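Putative carboxynorspermidine decarboxylase protein (Sinorhizobium meliloti, PDB 3MT1) probably decarboxylates carboxynorspermidine and carboxyspermidine to norspermidine and spermidine, using pyridoxal 5'-phosphate as cofactor and working as a homodimer. Local coordinates at the interface of chains A and B. Coordinates in Å, arbitrary orientation; residue numbers count along the deposited sequence, not the author numbering. Chains: chain A/B, Putative carboxynorspermidine decarboxylase protein.

The interface of chains A and B. Residues chain A 40, 59, 61-62, 65; chain B 334, 357, 360, 364.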
ATOM      1  N   ALA A  40      -2.467  13.139   7.797  1.00 27.27           N
ATOM      2  CA  ALA A  40      -3.885  13.391   7.875  1.00 26.51           C
ATOM      3  C   ALA A  40      -4.443  12.827   9.165  1.00 26.93           C
ATOM      4  O   ALA A  40      -5.601  12.528   9.264  1.00 28.17           O
ATOM      5  CB  ALA A  40      -4.561  12.759   6.684  1.00 25.41           C
ATOM      6  N   SER A  59      -7.651  15.499  -3.277  1.00 33.22           N
ATOM      7  CA  SER A  59      -8.732  14.585  -3.571  1.00 32.20           C
ATOM      8  C   SER A  59      -9.951  15.069  -2.857  1.00 32.70           C
ATOM      9  O   SER A  59      -9.830  15.887  -1.954  1.00 32.20           O
ATOM     10  CB  SER A  59      -8.400  13.196  -3.084  1.00 31.46           C
ATOM     11  OG  SER A  59      -8.406  13.186  -1.665  1.00 31.59           O
ATOM     12  N   PHE A  61     -11.951  13.398  -0.780  1.00 31.89           N
ATOM     13  CA  PHE A  61     -11.889  12.981   0.611  1.00 31.29           C
ATOM     14  C   PHE A  61     -10.988  13.836   1.478  1.00 30.61           C
ATOM     15  O   PHE A  61     -11.353  14.151   2.608  1.00 30.78           O
ATOM     16  CB  PHE A  61     -11.562  11.515   0.691  1.00 30.65           C
ATOM     17  CG  PHE A  61     -12.706  10.661   0.273  1.00 30.87           C
ATOM     18  CD1 PHE A  61     -13.950  11.254  -0.004  1.00 30.52           C
ATOM     19  CD2 PHE A  61     -12.589   9.274   0.218  1.00 30.03           C
ATOM     20  CE1 PHE A  61     -15.062  10.498  -0.365  1.00 30.08           C
ATOM     21  CE2 PHE A  61     -13.711   8.484  -0.131  1.00 30.92           C
ATOM     22  CZ  PHE A  61     -14.946   9.103  -0.431  1.00 31.75           C
ATOM     23  N   GLU A  62      -9.859  14.264   0.922  1.00 30.45           N
ATOM     24  CA  GLU A  62      -8.911  15.134   1.626  1.00 31.06           C
ATOM     25  C   GLU A  62      -9.439  16.530   1.832  1.00 31.82           C
ATOM     26  O   GLU A  62      -9.267  17.098   2.897  1.00 32.23           O
ATOM     27  CB  GLU A  62      -7.564  15.222   0.897  1.00 30.81           C
ATOM     28  CG  GLU A  62      -6.685  14.003   1.132  1.00 31.52           C
ATOM     29  CD  GLU A  62      -5.278  14.129   0.557  1.00 33.95           C
ATOM     30  OE1 GLU A  62      -4.987  15.143  -0.136  1.00 34.83           O
ATOM     31  OE2 GLU A  62      -4.456  13.198   0.806  1.00 32.65           O
ATOM     32  N   LEU A  65     -12.106  16.247   4.559  1.00 36.76           N
ATOM     33  CA  LEU A  65     -11.446  16.111   5.838  1.00 37.21           C
ATOM     34  C   LEU A  65     -10.854  17.452   6.256  1.00 37.46           C
ATOM     35  O   LEU A  65     -10.976  17.813   7.428  1.00 39.40           O
ATOM     36  CB  LEU A  65     -10.343  15.040   5.799  1.00 37.14           C
ATOM     37  CG  LEU A  65      -9.552  14.731   7.082  1.00 36.06           C
ATOM     38  CD1 LEU A  65     -10.391  13.840   7.948  1.00 40.65           C
ATOM     39  CD2 LEU A  65      -8.231  14.035   6.858  1.00 34.27           C
TER
ATOM     40  N   GLY B 334      -5.918  10.165  -0.348  1.00 33.11           N
ATOM     41  CA  GLY B 334      -7.355  10.162  -0.181  1.00 31.26           C
ATOM     42  C   GLY B 334      -8.132   9.839  -1.457  1.00 32.11           C
ATOM     43  O   GLY B 334      -9.359  10.032  -1.507  1.00 32.76           O
ATOM     44  N   TYR B 357     -16.556   8.091   2.491  1.00 35.14           N
ATOM     45  CA  TYR B 357     -15.785   9.043   3.264  1.00 34.05           C
ATOM     46  C   TYR B 357     -15.503   8.551   4.690  1.00 33.56           C
ATOM     47  O   TYR B 357     -14.380   8.675   5.215  1.00 31.86           O
ATOM     48  CB  TYR B 357     -16.496  10.420   3.285  1.00 36.30           C
ATOM     49  CG  TYR B 357     -15.805  11.388   4.188  1.00 33.87           C
ATOM     50  CD1 TYR B 357     -14.608  11.987   3.793  1.00 32.85           C
ATOM     51  CD2 TYR B 357     -16.305  11.674   5.453  1.00 35.10           C
ATOM     52  CE1 TYR B 357     -13.949  12.874   4.620  1.00 33.53           C
ATOM     53  CE2 TYR B 357     -15.641  12.563   6.306  1.00 34.71           C
ATOM     54  CZ  TYR B 357     -14.463  13.148   5.869  1.00 33.28           C
ATOM     55  OH  TYR B 357     -13.765  13.985   6.668  1.00 34.00           O
ATOM     56  N   TYR B 360     -12.647   6.288   4.839  1.00 26.16           N
ATOM     57  CA  TYR B 360     -11.414   7.061   4.818  1.00 24.91           C
ATOM     58  C   TYR B 360     -11.116   7.711   6.157  1.00 26.47           C
ATOM     59  O   TYR B 360     -10.036   7.515   6.701  1.00 25.05           O
ATOM     60  CB  TYR B 360     -11.460   8.117   3.718  1.00 24.37           C
ATOM     61  CG  TYR B 360     -10.355   9.141   3.755  1.00 21.45           C
ATOM     62  CD1 TYR B 360      -9.023   8.796   3.468  1.00 21.06           C
ATOM     63  CD2 TYR B 360     -10.650  10.473   4.009  1.00 21.97           C
ATOM     64  CE1 TYR B 360      -8.012   9.780   3.477  1.00 22.66           C
ATOM     65  CE2 TYR B 360      -9.676  11.445   4.024  1.00 20.28           C
ATOM     66  CZ  TYR B 360      -8.380  11.107   3.764  1.00 23.16           C
ATOM     67  OH  TYR B 360      -7.456  12.104   3.759  1.00 27.49           O
ATOM     68  N   LEU B 364      -7.943   7.109   9.767  1.00 33.12           N
ATOM     69  CA  LEU B 364      -6.889   8.098  10.119  1.00 33.05           C
ATOM     70  C   LEU B 364      -6.875   8.507  11.575  1.00 34.35           C
ATOM     71  O   LEU B 364      -5.940   9.118  12.054  1.00 34.05           O
ATOM     72  CB  LEU B 364      -7.033   9.375   9.279  1.00 31.22           C
ATOM     73  CG  LEU B 364      -6.494   9.144   7.876  1.00 32.89           C
ATOM     74  CD1 LEU B 364      -6.970  10.211   6.906  1.00 30.47           C
ATOM     75  CD2 LEU B 364      -4.940   8.946   7.888  1.00 31.88           C
TER
HETATM   76  O   HOH W   1      -4.747  11.747   3.079  1.00 34.16           O
HETATM   77  O   HOH W   2     -11.397  11.227  -2.670  1.00 37.73           O
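B:Tyr360 and A:Phe61 pass side by side, each pointing towards the other's chain, where the start of helix 60-70 of chain A meets helix 357-362 of chain B, near the C-terminus of that chain. This patch of the homodimer interface has a twin with the chains exchanged. The CB of A:Phe61 lies against a face of the B:Tyr360 ring, near its rim, 3.6 Å from CD2. Its own ring has CG beside the backbone N (chi1 -72°), which swings it towards the first residue of helix 357-362, where the CA of B:Tyr357 sits over one face, 4.0 Å from the ring centroid and offset towards the rim. A flat apolar ring suits this place because it can lie close against a helix backbone. With an alanine in its place, the CA of B:Tyr357 would probably lose its aromatic cover and a gap would open between the two helices.

The two tyrosines reach in the other direction, each with CG anti to its backbone N (chi1 174° for B:Tyr357), and straddle the first turns of the chain A helix. The carbonyl O of A:Phe61 lies in the ring plane of B:Tyr357, 3.5 Å from its edge carbon CE1. Tyrosine suits both sites, its ring packing against chain A while its hydroxyl goes further: that of B:Tyr357 lies 3.3 Å from A:Leu65 CA, and that of B:Tyr360 reaches water 1 beside A:Glu62. The A:Leu65 side chain runs at about a right angle to both tyrosine side chains, and its CD2 also meets CD1 of B:Leu364, whose methyl packs on A:Ala40 CB. Water 2 joins the backbone N of A:Phe61, in the first turn of helix 60-70, to the carbonyl O of B:Gly334. The phenolic OH of B:Tyr360 lies 2.8 Å from water 1, which is 2.7 Å from the carboxylate OE2 of A:Glu62.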